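PDB 6EUD: ATP-dependent RNA helicase HrpB from Escherichia coli, which hydrolyses ATP to ADP and phosphate as a DExH-box NTPase of the DEAH/RHA helicase group and binds single-stranded RNA. Local coordinates for residues 108-112 against 366-370; 355-360 against 382-388; 637-641 against 652-656; 667-672 against 684-690. One frame throughout, in Å; residues are numbered along the deposited sequence.

Contact 1: 108-112 against 366-370; sequences TRMIQ and ELLQW
Gln112, Glu366 and Trp370 bury most of the surface where two nearly parallel helices face each other; the axes of the short segments stand 11.2 Å apart at an angle of 20°, a gap that long polar side chains can span. With CG beside its backbone N (chi1 -71°) and a second bend at chi2, Gln112 folds its amide across to the other helix. Its NE2 donates at 3.0 Å to the backbone Glu366 O, which lies nearly in the plane of the amide, and makes a weaker bond to the carboxylate, NE2 to Glu366 OE1 2.8 Å. Glu366 O also accepts from Trp370 N within its own helix, the two donors arriving from opposite faces of the carbonyl plane. Glutamine suits this place because one uncharged group can serve a main-chain acceptor and a carboxylate together. Glu366 OE1 is gripped a second time: Arg109 NH1 reaches its syn lone pair at 3.1 Å in a salt bridge, a bent bond with OE1 tilted from the guanidinium plane, which gives the buried acid a counter-charge. Beside this pair the amides of Gln112 and Gln369 stack, their planes 18° apart, with Gln112 CD 3.5 Å from Gln369 OE1. Trp370 closes the other flank. Its six-membered ring meets Ile111 through CH2, 3.6 Å from Ile111 CG2, while Ile111 O and Gln112 OE1 lie at the ring edge. Helix 106-113 belongs to the helicase ATP-binding region and helix 361-370 to the helicase C-terminal region; helix 133-145 supports both, Leu137 and Leu142 packing on Thr108 and Ile111, Leu141 and Asp144 on Trp370.

Contact 2: 355-360 against 382-388; sequences ILQSDL and DQPPVVN
Leu356 faces Pro385 with 6.0 Å between their CA atoms, and Leu360 faces Asn388 at 6.4 Å from CA to CA, so the two segments run side by side in the same sense. They are joined through water rather than by direct polar bonds. One water donates to Ile355 O and Ser358 O and accepts from Asn388 ND2, 2.7 Å from that nitrogen; a second, 2.8 Å from Leu360 N, accepts from it and donates to Asn388 O. Alongside the bridges and on toward Asp382 the packing is apolar. Ile355 stretches CG1 anti to its N (chi1 -168°), which carries CD1 to 3.7 Å from Pro384 CG. Leu356 lays CD2 against the next ring, 3.6 Å from Pro385 CG, and Leu360 CD1 crosses to Pro384 CB at 3.8 Å. Prolines suit this strip: they present compact, rigid hydrocarbon and lack an N-H that would need a partner. At one end, Asp382 forms salt bridges with Arg131 and Arg166, tying the loop to the ATP-binding region. Leu360 and Pro385 occupy the N-cap positions of helices 361-370 and 386-398, and this pairing of two helix entries is consistent with the passage from the second RecA-like domain to the winged-helix domain in DEAH/RHA helicases.

Contact 3: 637-641 against 652-656; sequences RLRLL and WPAVD
Val655 lies at the apolar centre, its two methyls divided between neighbouring leucines of the helix. CG1 meets Leu640 CD1 at 3.8 Å, whereas CG2, held between the backbone N and carbonyl carbon (chi1 -69° for CG1), turns to Leu641 CD2 at 3.5 Å. A branched valine fits because it fills both directions without a long chain. The other methyl of Leu640, CD2, reaches Trp652 CE3 at 4.2 Å and touches Pro653 more loosely, extending the apolar patch along the loop. Farther out, a water donates to Pro653 O at 2.6 Å and weakly to Leu640 O. Arg637 forms another polar edge: its methylenes slide past Val655, with CG 3.8 Å from Val655 CB, before the chain bends at chi3. NH1 then sends a long, weak but nearly straight bond, 170° at the hydrogen, to Val655 O in the guanidinium plane, while NH2 has its stronger partner in Glu634. Replacing Arg637 by an alanine would probably uncover one side of Val655 and leave Glu634 without this counter-charge. The contact folds the loop back along helix 631-646; helix 696-705 packs against Leu640 and Trp652 through Leu702, and Asp656 caps the start of helix 657-662.

Contact 4: 667-672 against 684-690; sequences WLLPHM and LDIYQAL
Leu684 thrusts both methyls into the turn formed by 667-672, its CG turned away from its own carbonyl carbon (chi1 -63°) and over that turn. The Leu684 and Leu668 side chains cross at about a right angle, with Leu684 CD1 3.8 Å from Leu668 CD1, and Leu684 CD2 lies 3.5 Å from His671 O and near Met672 CG. A serine in place of Leu684 would probably leave a gap beside Leu668 and Met672, their packing on this side lost. Asp685 follows as the N-cap: OD1 accepts from Gln688 N at 3.2 Å, a capping bond that meets the oxygen from above the carboxylate plane and satisfies an amide of the first helical turn. Ile686 CD1 makes looser apolar contacts with Leu668 and Trp667. At Ala689 the two backbones come close, and a single methyl is what the space between two rings can take. CB touches the edge of the indole, 3.8 Å from Trp667 CE3, and makes an off-centre CH-pi contact with the His671 ring, 4.2 Å from its centroid. Leu690 ends the walk, with CD2 over one face of the indole toward its rim, while Leu668 CB lies over the opposite face, so the ring is clasped by hydrocarbon; its NE1 is bonded to Leu660 O. A water joins Trp667 O, Ala689 O and His671 NE2, standing 2.6 Å from that nitrogen in the ring plane. Direct contact between the segments is thus essentially apolar, its cohesion resting on shape and burial, with polar links supplied by one water at the exposed histidine.

Contacts 1 and 2 belong to the helicase part of the chain and hold consecutive helices, 361-370 and 386-398; their centres lie 18 Å apart without touching, and their segments alternate along the sequence. Contacts 3 and 4 form a separate group in the C-terminal part, their centres 15 Å apart, and touch where Arg637 CB packs on Leu690 CD1 at 4.1 Å. Contact 4 is buried; the other three are partly buried. Contact 1 joins distant stretches through charge and amide groups, contact 2 combines prolines with bridging waters, and contacts 3 and 4, between chain neighbours, rely chiefly on leucines, valine, alanine and tryptophans, each with one bridging water.

Contact 1: 108-112 against 366-370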
loop_
_atom_site.group_PDB
_atom_site.type_symbol
_atom_site.label_atom_id
_atom_site.label_comp_id
_atom_site.label_asym_id
_atom_site.label_seq_id
_atom_site.Cartn_x
_atom_site.Cartn_y
_atom_site.Cartn_z
ATOM N N THR A 108 -3.232 14.161 16.173
ATOM C CA THR A 108 -3.710 14.528 14.847
ATOM C C THR A 108 -4.934 15.455 14.928
ATOM O O THR A 108 -4.981 16.456 14.225
ATOM C CB THR A 108 -4.056 13.280 14.003
ATOM O OG1 THR A 108 -2.929 12.391 13.977
ATOM C CG2 THR A 108 -4.432 13.682 12.561
ATOM N N ARG A 109 -5.906 15.120 15.778
ATOM C CA ARG A 109 -7.084 15.975 16.002
ATOM C C ARG A 109 -6.727 17.391 16.451
ATOM O O ARG A 109 -7.243 18.367 15.911
ATOM C CB ARG A 109 -8.020 15.342 17.040
ATOM C CG ARG A 109 -8.774 14.139 16.512
ATOM C CD ARG A 109 -9.272 14.416 15.110
ATOM N NE ARG A 109 -9.133 13.224 14.294
ATOM C CZ ARG A 109 -8.935 13.241 12.984
ATOM N NH1 ARG A 109 -8.857 14.393 12.333
ATOM N NH2 ARG A 109 -8.808 12.097 12.328
ATOM N N MET A 110 -5.835 17.482 17.436
ATOM C CA MET A 110 -5.386 18.757 17.988
ATOM C C MET A 110 -4.785 19.686 16.930
ATOM O O MET A 110 -5.103 20.877 16.881
ATOM C CB MET A 110 -4.365 18.510 19.108
ATOM C CG MET A 110 -4.941 17.757 20.300
ATOM S SD MET A 110 -3.724 17.319 21.565
ATOM C CE MET A 110 -2.988 18.913 21.914
ATOM N N ILE A 111 -3.920 19.136 16.085
ATOM C CA ILE A 111 -3.280 19.915 15.030
ATOM C C ILE A 111 -4.282 20.312 13.934
ATOM O O ILE A 111 -4.185 21.397 13.356
ATOM C CB ILE A 111 -2.095 19.132 14.409
ATOM C CG1 ILE A 111 -1.117 18.701 15.506
ATOM C CG2 ILE A 111 -1.374 19.979 13.378
ATOM C CD1 ILE A 111 0.072 17.934 15.011
ATOM N N GLN A 112 -5.257 19.443 13.666
ATOM C CA GLN A 112 -6.274 19.735 12.660
ATOM C C GLN A 112 -7.143 20.898 13.082
ATOM O O GLN A 112 -7.524 21.730 12.251
ATOM C CB GLN A 112 -7.155 18.512 12.391
ATOM C CG GLN A 112 -6.465 17.398 11.641
ATOM C CD GLN A 112 -6.259 17.713 10.170
ATOM O OE1 GLN A 112 -6.508 18.827 9.718
ATOM N NE2 GLN A 112 -5.834 16.710 9.406
ATOM N N GLU A 366 -6.965 12.934 6.109
ATOM C CA GLU A 366 -6.266 13.916 6.952
ATOM C C GLU A 366 -5.512 14.980 6.162
ATOM O O GLU A 366 -5.610 16.177 6.470
ATOM C CB GLU A 366 -5.273 13.231 7.891
ATOM C CG GLU A 366 -5.889 12.276 8.892
ATOM C CD GLU A 366 -6.697 12.963 9.992
ATOM O OE1 GLU A 366 -6.931 14.196 9.936
ATOM O OE2 GLU A 366 -7.095 12.246 10.929
ATOM N N LEU A 367 -4.732 14.544 5.175
ATOM C CA LEU A 367 -3.962 15.463 4.335
ATOM C C LEU A 367 -4.873 16.429 3.565
ATOM O O LEU A 367 -4.561 17.610 3.459
ATOM C CB LEU A 367 -3.076 14.680 3.358
ATOM C CG LEU A 367 -2.030 13.761 4.002
ATOM C CD1 LEU A 367 -1.229 13.022 2.945
ATOM C CD2 LEU A 367 -1.111 14.556 4.931
ATOM N N LEU A 368 -5.998 15.932 3.038
ATOM C CA LEU A 368 -6.955 16.792 2.328
ATOM C C LEU A 368 -7.538 17.862 3.252
ATOM O O LEU A 368 -7.545 19.050 2.909
ATOM C CB LEU A 368 -8.083 15.959 1.709
ATOM C CG LEU A 368 -7.710 15.098 0.496
ATOM C CD1 LEU A 368 -8.799 14.077 0.234
ATOM C CD2 LEU A 368 -7.468 15.955 -0.741
ATOM N N GLN A 369 -8.010 17.437 4.423
ATOM C CA GLN A 369 -8.485 18.349 5.469
ATOM C C GLN A 369 -7.365 19.303 5.910
ATOM O O GLN A 369 -7.613 20.450 6.250
ATOM C CB GLN A 369 -9.010 17.557 6.676
ATOM C CG GLN A 369 -9.612 18.404 7.793
ATOM C CD GLN A 369 -9.849 17.602 9.064
ATOM O OE1 GLN A 369 -9.340 16.489 9.215
ATOM N NE2 GLN A 369 -10.625 18.160 9.981
ATOM N N TRP A 370 -6.125 18.825 5.891
ATOM C CA TRP A 370 -4.988 19.670 6.256
ATOM C C TRP A 370 -4.752 20.728 5.175
ATOM O O TRP A 370 -4.161 21.778 5.436
ATOM C CB TRP A 370 -3.726 18.821 6.481
ATOM C CG TRP A 370 -2.536 19.608 6.977
ATOM C CD1 TRP A 370 -1.340 19.789 6.333
ATOM C CD2 TRP A 370 -2.436 20.330 8.215
ATOM N NE1 TRP A 370 -0.500 20.575 7.097
ATOM C CE2 TRP A 370 -1.147 20.916 8.257
ATOM C CE3 TRP A 370 -3.303 20.529 9.294
ATOM C CZ2 TRP A 370 -0.713 21.692 9.334
ATOM C CZ3 TRP A 370 -2.868 21.299 10.361
ATOM C CH2 TRP A 370 -1.587 21.872 10.372
#

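Contact 2: 355-360 against 382-388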
loop_
_atom_site.group_PDB
_atom_site.type_symbol
_atom_site.label_atom_id
_atom_site.label_comp_id
_atom_site.label_asym_id
_atom_site.label_seq_id
_atom_site.Cartn_x
_atom_site.Cartn_y
_atom_site.Cartn_z
ATOM N N ILE A 355 3.454 3.077 7.291
ATOM C CA ILE A 355 2.914 3.856 6.186
ATOM C C ILE A 355 3.053 3.144 4.831
ATOM O O ILE A 355 2.303 3.443 3.887
ATOM C CB ILE A 355 3.578 5.269 6.105
ATOM C CG1 ILE A 355 2.794 6.179 5.143
ATOM C CG2 ILE A 355 5.075 5.165 5.742
ATOM C CD1 ILE A 355 3.197 7.652 5.189
ATOM N N LEU A 356 3.977 2.189 4.730
ATOM C CA LEU A 356 4.163 1.487 3.466
ATOM C C LEU A 356 3.266 0.259 3.328
ATOM O O LEU A 356 3.090 -0.254 2.237
ATOM C CB LEU A 356 5.627 1.088 3.291
ATOM C CG LEU A 356 6.560 2.307 3.238
ATOM C CD1 LEU A 356 7.956 1.905 2.910
ATOM C CD2 LEU A 356 6.077 3.338 2.250
ATOM N N GLN A 357 2.676 -0.198 4.420
ATOM C CA GLN A 357 1.944 -1.454 4.373
ATOM C C GLN A 357 0.452 -1.284 4.717
ATOM O O GLN A 357 -0.283 -2.264 4.796
ATOM C CB GLN A 357 2.630 -2.477 5.310
ATOM C CG GLN A 357 2.867 -1.978 6.760
ATOM C CD GLN A 357 3.915 -2.783 7.574
ATOM O OE1 GLN A 357 4.688 -3.583 7.033
ATOM N NE2 GLN A 357 3.937 -2.549 8.884
ATOM N N SER A 358 -0.009 -0.049 4.897
ATOM C CA SER A 358 -1.375 0.155 5.387
ATOM C C SER A 358 -2.329 0.941 4.471
ATOM O O SER A 358 -1.920 1.687 3.575
ATOM C CB SER A 358 -1.346 0.844 6.759
ATOM O OG SER A 358 -1.016 2.211 6.645
ATOM N N ASP A 359 -3.617 0.710 4.716
ATOM C CA ASP A 359 -4.732 1.499 4.194
ATOM C C ASP A 359 -4.465 2.991 4.391
ATOM O O ASP A 359 -4.173 3.435 5.494
ATOM C CB ASP A 359 -6.016 1.077 4.920
ATOM C CG ASP A 359 -7.297 1.479 4.186
ATOM O OD1 ASP A 359 -7.376 2.560 3.551
ATOM O OD2 ASP A 359 -8.243 0.678 4.268
ATOM N N LEU A 360 -4.550 3.775 3.332
ATOM C CA LEU A 360 -4.219 5.183 3.456
ATOM C C LEU A 360 -5.434 6.086 3.284
ATOM O O LEU A 360 -5.284 7.307 3.150
ATOM C CB LEU A 360 -3.146 5.567 2.428
ATOM C CG LEU A 360 -1.815 4.820 2.476
ATOM C CD1 LEU A 360 -0.876 5.375 1.423
ATOM C CD2 LEU A 360 -1.172 4.906 3.865
ATOM N N ASP A 382 9.295 8.143 5.005
ATOM C CA ASP A 382 8.974 7.315 3.861
ATOM C C ASP A 382 7.712 7.824 3.180
ATOM O O ASP A 382 6.668 7.970 3.814
ATOM C CB ASP A 382 8.798 5.862 4.283
ATOM C CG ASP A 382 10.106 5.197 4.602
ATOM O OD1 ASP A 382 10.675 4.551 3.699
ATOM O OD2 ASP A 382 10.569 5.333 5.748
ATOM N N GLN A 383 7.823 8.111 1.889
ATOM C CA GLN A 383 6.693 8.595 1.110
ATOM C C GLN A 383 5.640 7.510 1.016
ATOM O O GLN A 383 5.976 6.338 0.854
ATOM C CB GLN A 383 7.146 9.032 -0.289
ATOM C CG GLN A 383 7.914 10.353 -0.329
ATOM C CD GLN A 383 6.991 11.559 -0.403
ATOM O OE1 GLN A 383 5.780 11.414 -0.574
ATOM N NE2 GLN A 383 7.562 12.759 -0.289
ATOM N N PRO A 384 4.360 7.893 1.143
ATOM C CA PRO A 384 3.263 6.936 0.976
ATOM C C PRO A 384 3.340 6.309 -0.420
ATOM O O PRO A 384 3.589 7.036 -1.381
ATOM C CB PRO A 384 2.001 7.798 1.122
ATOM C CG PRO A 384 2.430 9.035 1.790
ATOM C CD PRO A 384 3.875 9.254 1.443
ATOM N N PRO A 385 3.138 4.985 -0.526
ATOM C CA PRO A 385 3.228 4.266 -1.807
ATOM C C PRO A 385 2.125 4.690 -2.773
ATOM O O PRO A 385 0.964 4.790 -2.368
ATOM C CB PRO A 385 3.047 2.798 -1.415
ATOM C CG PRO A 385 3.286 2.751 0.081
ATOM C CD PRO A 385 2.856 4.085 0.605
ATOM N N VAL A 386 2.491 4.914 -4.032
ATOM C CA VAL A 386 1.571 5.379 -5.065
ATOM C C VAL A 386 0.354 4.470 -5.198
ATOM O O VAL A 386 -0.779 4.945 -5.222
ATOM C CB VAL A 386 2.291 5.476 -6.430
ATOM C CG1 VAL A 386 1.363 6.050 -7.505
ATOM C CG2 VAL A 386 3.535 6.328 -6.295
ATOM N N VAL A 387 0.600 3.166 -5.270
ATOM C CA VAL A 387 -0.451 2.154 -5.366
ATOM C C VAL A 387 -1.512 2.252 -4.269
ATOM O O VAL A 387 -2.702 2.125 -4.543
ATOM C CB VAL A 387 0.169 0.722 -5.326
ATOM C CG1 VAL A 387 -0.909 -0.367 -5.138
ATOM C CG2 VAL A 387 0.976 0.486 -6.572
ATOM N N ASN A 388 -1.083 2.454 -3.028
ATOM C CA ASN A 388 -2.023 2.532 -1.916
ATOM C C ASN A 388 -2.727 3.897 -1.832
ATOM O O ASN A 388 -3.858 3.989 -1.337
ATOM C CB ASN A 388 -1.309 2.212 -0.612
ATOM C CG ASN A 388 -0.859 0.760 -0.545
ATOM O OD1 ASN A 388 -1.334 -0.074 -1.315
ATOM N ND2 ASN A 388 0.042 0.451 0.382
HETATM O O HOH W 1 0.506 2.176 2.467
HETATM O O HOH W 2 -5.207 2.616 0.881
#

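Contact 3: 637-641 against 652-656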
loop_
_atom_site.group_PDB
_atom_site.type_symbol
_atom_site.label_atom_id
_atom_site.label_comp_id
_atom_site.label_asym_id
_atom_site.label_seq_id
_atom_site.Cartn_x
_atom_site.Cartn_y
_atom_site.Cartn_z
ATOM N N ARG A 637 -0.218 0.741 -36.408
ATOM C CA ARG A 637 -0.121 0.398 -34.989
ATOM C C ARG A 637 1.346 0.146 -34.605
ATOM O O ARG A 637 1.809 0.679 -33.617
ATOM C CB ARG A 637 -0.981 -0.813 -34.636
ATOM C CG ARG A 637 -1.130 -0.986 -33.114
ATOM C CD ARG A 637 -1.818 -2.290 -32.741
ATOM N NE ARG A 637 -1.047 -3.436 -33.203
ATOM C CZ ARG A 637 -0.124 -4.060 -32.481
ATOM N NH1 ARG A 637 0.132 -3.665 -31.241
ATOM N NH2 ARG A 637 0.531 -5.090 -32.997
ATOM N N LEU A 638 2.075 -0.611 -35.425
ATOM C CA LEU A 638 3.485 -0.865 -35.180
ATOM C C LEU A 638 4.318 0.434 -35.269
ATOM O O LEU A 638 5.241 0.650 -34.469
ATOM C CB LEU A 638 4.000 -1.921 -36.162
ATOM C CG LEU A 638 3.481 -3.336 -35.920
ATOM C CD1 LEU A 638 3.874 -4.315 -37.025
ATOM C CD2 LEU A 638 4.002 -3.820 -34.586
ATOM N N ARG A 639 3.993 1.310 -36.218
ATOM C CA ARG A 639 4.705 2.586 -36.312
ATOM C C ARG A 639 4.493 3.437 -35.072
ATOM O O ARG A 639 5.414 4.137 -34.627
ATOM C CB ARG A 639 4.269 3.349 -37.558
ATOM C CG ARG A 639 4.864 2.728 -38.816
ATOM C CD ARG A 639 4.092 3.122 -40.066
ATOM N NE ARG A 639 4.218 4.558 -40.286
ATOM C CZ ARG A 639 3.319 5.274 -40.939
ATOM N NH1 ARG A 639 2.230 4.681 -41.424
ATOM N NH2 ARG A 639 3.488 6.580 -41.073
ATOM N N LEU A 640 3.285 3.380 -34.505
ATOM C CA LEU A 640 3.001 4.087 -33.250
ATOM C C LEU A 640 3.829 3.523 -32.085
ATOM O O LEU A 640 4.339 4.275 -31.251
ATOM C CB LEU A 640 1.507 4.028 -32.928
ATOM C CG LEU A 640 0.706 4.950 -33.854
ATOM C CD1 LEU A 640 -0.812 4.742 -33.687
ATOM C CD2 LEU A 640 1.119 6.411 -33.603
ATOM N N LEU A 641 3.979 2.202 -32.051
ATOM C CA LEU A 641 4.794 1.557 -31.041
ATOM C C LEU A 641 6.237 2.016 -31.181
ATOM O O LEU A 641 6.869 2.353 -30.172
ATOM C CB LEU A 641 4.733 0.032 -31.144
ATOM C CG LEU A 641 3.454 -0.684 -30.725
ATOM C CD1 LEU A 641 3.599 -2.204 -30.926
ATOM C CD2 LEU A 641 3.092 -0.341 -29.284
ATOM N N TRP A 652 3.065 10.008 -27.816
ATOM C CA TRP A 652 2.431 9.023 -28.676
ATOM C C TRP A 652 1.425 8.222 -27.852
ATOM O O TRP A 652 1.679 7.915 -26.689
ATOM C CB TRP A 652 3.477 8.099 -29.335
ATOM C CG TRP A 652 4.583 8.859 -29.997
ATOM C CD1 TRP A 652 5.800 9.158 -29.459
ATOM C CD2 TRP A 652 4.563 9.470 -31.303
ATOM N NE1 TRP A 652 6.536 9.904 -30.342
ATOM C CE2 TRP A 652 5.805 10.107 -31.479
ATOM C CE3 TRP A 652 3.615 9.536 -32.330
ATOM C CZ2 TRP A 652 6.132 10.795 -32.647
ATOM C CZ3 TRP A 652 3.938 10.218 -33.481
ATOM C CH2 TRP A 652 5.189 10.840 -33.634
ATOM N N PRO A 653 0.270 7.903 -28.446
ATOM C CA PRO A 653 -0.744 7.072 -27.789
ATOM C C PRO A 653 -0.302 5.633 -27.593
ATOM O O PRO A 653 0.359 5.053 -28.446
ATOM C CB PRO A 653 -1.937 7.142 -28.754
ATOM C CG PRO A 653 -1.339 7.448 -30.052
ATOM C CD PRO A 653 -0.200 8.388 -29.748
ATOM N N ALA A 654 -0.664 5.070 -26.453
ATOM C CA ALA A 654 -0.489 3.656 -26.232
ATOM C C ALA A 654 -1.412 2.904 -27.191
ATOM O O ALA A 654 -2.567 3.281 -27.379
ATOM C CB ALA A 654 -0.785 3.298 -24.791
ATOM N N VAL A 655 -0.888 1.854 -27.808
ATOM C CA VAL A 655 -1.644 1.083 -28.774
ATOM C C VAL A 655 -1.408 -0.401 -28.571
ATOM O O VAL A 655 -1.502 -1.186 -29.505
ATOM C CB VAL A 655 -1.275 1.471 -30.221
ATOM C CG1 VAL A 655 -1.767 2.875 -30.521
ATOM C CG2 VAL A 655 0.235 1.356 -30.432
ATOM N N ASP A 656 -1.109 -0.786 -27.338
ATOM C CA ASP A 656 -1.102 -2.200 -26.965
ATOM C C ASP A 656 -2.543 -2.687 -26.860
ATOM O O ASP A 656 -3.448 -1.876 -26.670
ATOM C CB ASP A 656 -0.369 -2.388 -25.648
ATOM C CG ASP A 656 -0.958 -1.539 -24.550
ATOM O OD1 ASP A 656 -0.778 -0.299 -24.592
ATOM O OD2 ASP A 656 -1.593 -2.111 -23.641
HETATM O O HOH W 3 2.651 4.026 -28.933
#

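Contact 4: 667-672 against 684-690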
loop_
_atom_site.group_PDB
_atom_site.type_symbol
_atom_site.label_atom_id
_atom_site.label_comp_id
_atom_site.label_asym_id
_atom_site.label_seq_id
_atom_site.Cartn_x
_atom_site.Cartn_y
_atom_site.Cartn_z
ATOM N N TRP A 667 -11.586 5.815 -29.025
ATOM C CA TRP A 667 -11.029 5.758 -30.384
ATOM C C TRP A 667 -11.905 5.079 -31.444
ATOM O O TRP A 667 -11.783 5.395 -32.636
ATOM C CB TRP A 667 -9.638 5.088 -30.370
ATOM C CG TRP A 667 -9.589 3.605 -30.126
ATOM C CD1 TRP A 667 -9.571 2.983 -28.916
ATOM C CD2 TRP A 667 -9.486 2.559 -31.112
ATOM N NE1 TRP A 667 -9.491 1.615 -29.079
ATOM C CE2 TRP A 667 -9.435 1.329 -30.418
ATOM C CE3 TRP A 667 -9.447 2.542 -32.512
ATOM C CZ2 TRP A 667 -9.347 0.090 -31.079
ATOM C CZ3 TRP A 667 -9.357 1.314 -33.170
ATOM C CH2 TRP A 667 -9.311 0.103 -32.452
ATOM N N LEU A 668 -12.783 4.163 -31.031
ATOM C CA LEU A 668 -13.514 3.345 -31.995
ATOM C C LEU A 668 -14.972 3.734 -32.124
ATOM O O LEU A 668 -15.504 3.796 -33.235
ATOM C CB LEU A 668 -13.418 1.865 -31.630
ATOM C CG LEU A 668 -14.117 1.013 -32.695
ATOM C CD1 LEU A 668 -13.454 1.264 -34.065
ATOM C CD2 LEU A 668 -14.119 -0.487 -32.328
ATOM N N LEU A 669 -15.620 3.980 -30.987
ATOM C CA LEU A 669 -17.042 4.333 -30.962
ATOM C C LEU A 669 -17.420 5.543 -31.843
ATOM O O LEU A 669 -18.432 5.472 -32.536
ATOM C CB LEU A 669 -17.503 4.572 -29.515
ATOM C CG LEU A 669 -18.951 5.035 -29.293
ATOM C CD1 LEU A 669 -19.967 4.061 -29.887
ATOM C CD2 LEU A 669 -19.197 5.244 -27.804
ATOM N N PRO A 670 -16.621 6.642 -31.839
ATOM C CA PRO A 670 -16.990 7.772 -32.706
ATOM C C PRO A 670 -17.225 7.394 -34.162
ATOM O O PRO A 670 -17.988 8.081 -34.834
ATOM C CB PRO A 670 -15.776 8.699 -32.610
ATOM C CG PRO A 670 -15.217 8.421 -31.279
ATOM C CD PRO A 670 -15.419 6.955 -31.040
ATOM N N HIS A 671 -16.587 6.327 -34.642
ATOM C CA HIS A 671 -16.713 5.939 -36.044
ATOM C C HIS A 671 -17.841 4.937 -36.328
ATOM O O HIS A 671 -18.001 4.485 -37.458
ATOM C CB HIS A 671 -15.396 5.354 -36.534
ATOM C CG HIS A 671 -14.241 6.299 -36.423
ATOM N ND1 HIS A 671 -13.847 7.120 -37.459
ATOM C CD2 HIS A 671 -13.393 6.552 -35.399
ATOM C CE1 HIS A 671 -12.807 7.839 -37.076
ATOM N NE2 HIS A 671 -12.513 7.515 -35.828
ATOM N N MET A 672 -18.627 4.600 -35.311
ATOM C CA MET A 672 -19.579 3.504 -35.432
ATOM C C MET A 672 -20.968 3.945 -35.863
ATOM O O MET A 672 -21.940 3.207 -35.705
ATOM C CB MET A 672 -19.668 2.738 -34.112
ATOM C CG MET A 672 -18.410 1.964 -33.788
ATOM S SD MET A 672 -18.608 0.909 -32.349
ATOM C CE MET A 672 -19.877 -0.230 -32.922
ATOM N N LEU A 684 -15.414 -1.059 -40.271
ATOM C CA LEU A 684 -14.781 0.082 -39.619
ATOM C C LEU A 684 -13.360 0.266 -40.114
ATOM O O LEU A 684 -12.603 -0.696 -40.186
ATOM C CB LEU A 684 -14.784 -0.097 -38.107
ATOM C CG LEU A 684 -16.174 -0.165 -37.492
ATOM C CD1 LEU A 684 -16.087 -0.674 -36.067
ATOM C CD2 LEU A 684 -16.848 1.202 -37.552
ATOM N N ASP A 685 -13.014 1.506 -40.451
ATOM C CA ASP A 685 -11.690 1.853 -40.952
ATOM C C ASP A 685 -10.732 1.991 -39.796
ATOM O O ASP A 685 -10.581 3.076 -39.208
ATOM C CB ASP A 685 -11.731 3.142 -41.776
ATOM C CG ASP A 685 -10.479 3.345 -42.611
ATOM O OD1 ASP A 685 -9.387 2.898 -42.202
ATOM O OD2 ASP A 685 -10.578 3.961 -43.683
ATOM N N ILE A 686 -10.081 0.878 -39.476
ATOM C CA ILE A 686 -9.247 0.781 -38.288
ATOM C C ILE A 686 -8.049 1.703 -38.360
ATOM O O ILE A 686 -7.647 2.273 -37.345
ATOM C CB ILE A 686 -8.785 -0.685 -38.069
ATOM C CG1 ILE A 686 -10.004 -1.576 -37.748
ATOM C CG2 ILE A 686 -7.718 -0.788 -36.981
ATOM C CD1 ILE A 686 -10.810 -1.109 -36.559
ATOM N N TYR A 687 -7.491 1.846 -39.564
ATOM C CA TYR A 687 -6.353 2.730 -39.821
ATOM C C TYR A 687 -6.708 4.171 -39.528
ATOM O O TYR A 687 -5.949 4.883 -38.891
ATOM C CB TYR A 687 -5.892 2.620 -41.275
ATOM C CG TYR A 687 -4.893 3.685 -41.697
ATOM C CD1 TYR A 687 -5.315 4.897 -42.271
ATOM C CD2 TYR A 687 -3.528 3.476 -41.544
ATOM C CE1 TYR A 687 -4.387 5.884 -42.659
ATOM C CE2 TYR A 687 -2.605 4.430 -41.942
ATOM C CZ TYR A 687 -3.037 5.635 -42.499
ATOM O OH TYR A 687 -2.105 6.576 -42.875
ATOM N N GLN A 688 -7.859 4.602 -40.028
ATOM C CA GLN A 688 -8.302 5.966 -39.811
ATOM C C GLN A 688 -8.583 6.217 -38.330
ATOM O O GLN A 688 -8.268 7.283 -37.804
ATOM C CB GLN A 688 -9.537 6.266 -40.642
ATOM C CG GLN A 688 -9.580 7.708 -41.083
ATOM C CD GLN A 688 -8.360 8.077 -41.913
ATOM O OE1 GLN A 688 -8.110 7.480 -42.961
ATOM N NE2 GLN A 688 -7.582 9.049 -41.434
ATOM N N ALA A 689 -9.164 5.227 -37.662
ATOM C CA ALA A 689 -9.506 5.364 -36.249
ATOM C C ALA A 689 -8.252 5.505 -35.391
ATOM O O ALA A 689 -8.176 6.400 -34.554
ATOM C CB ALA A 689 -10.342 4.177 -35.779
ATOM N N LEU A 690 -7.276 4.626 -35.598
ATOM C CA LEU A 690 -5.973 4.765 -34.944
ATOM C C LEU A 690 -5.304 6.110 -35.247
ATOM O O LEU A 690 -4.793 6.783 -34.353
ATOM C CB LEU A 690 -5.052 3.629 -35.363
ATOM C CG LEU A 690 -5.374 2.279 -34.728
ATOM C CD1 LEU A 690 -4.419 1.248 -35.248
ATOM C CD2 LEU A 690 -5.276 2.388 -33.216
HETATM O O HOH W 4 -10.701 7.655 -33.978
#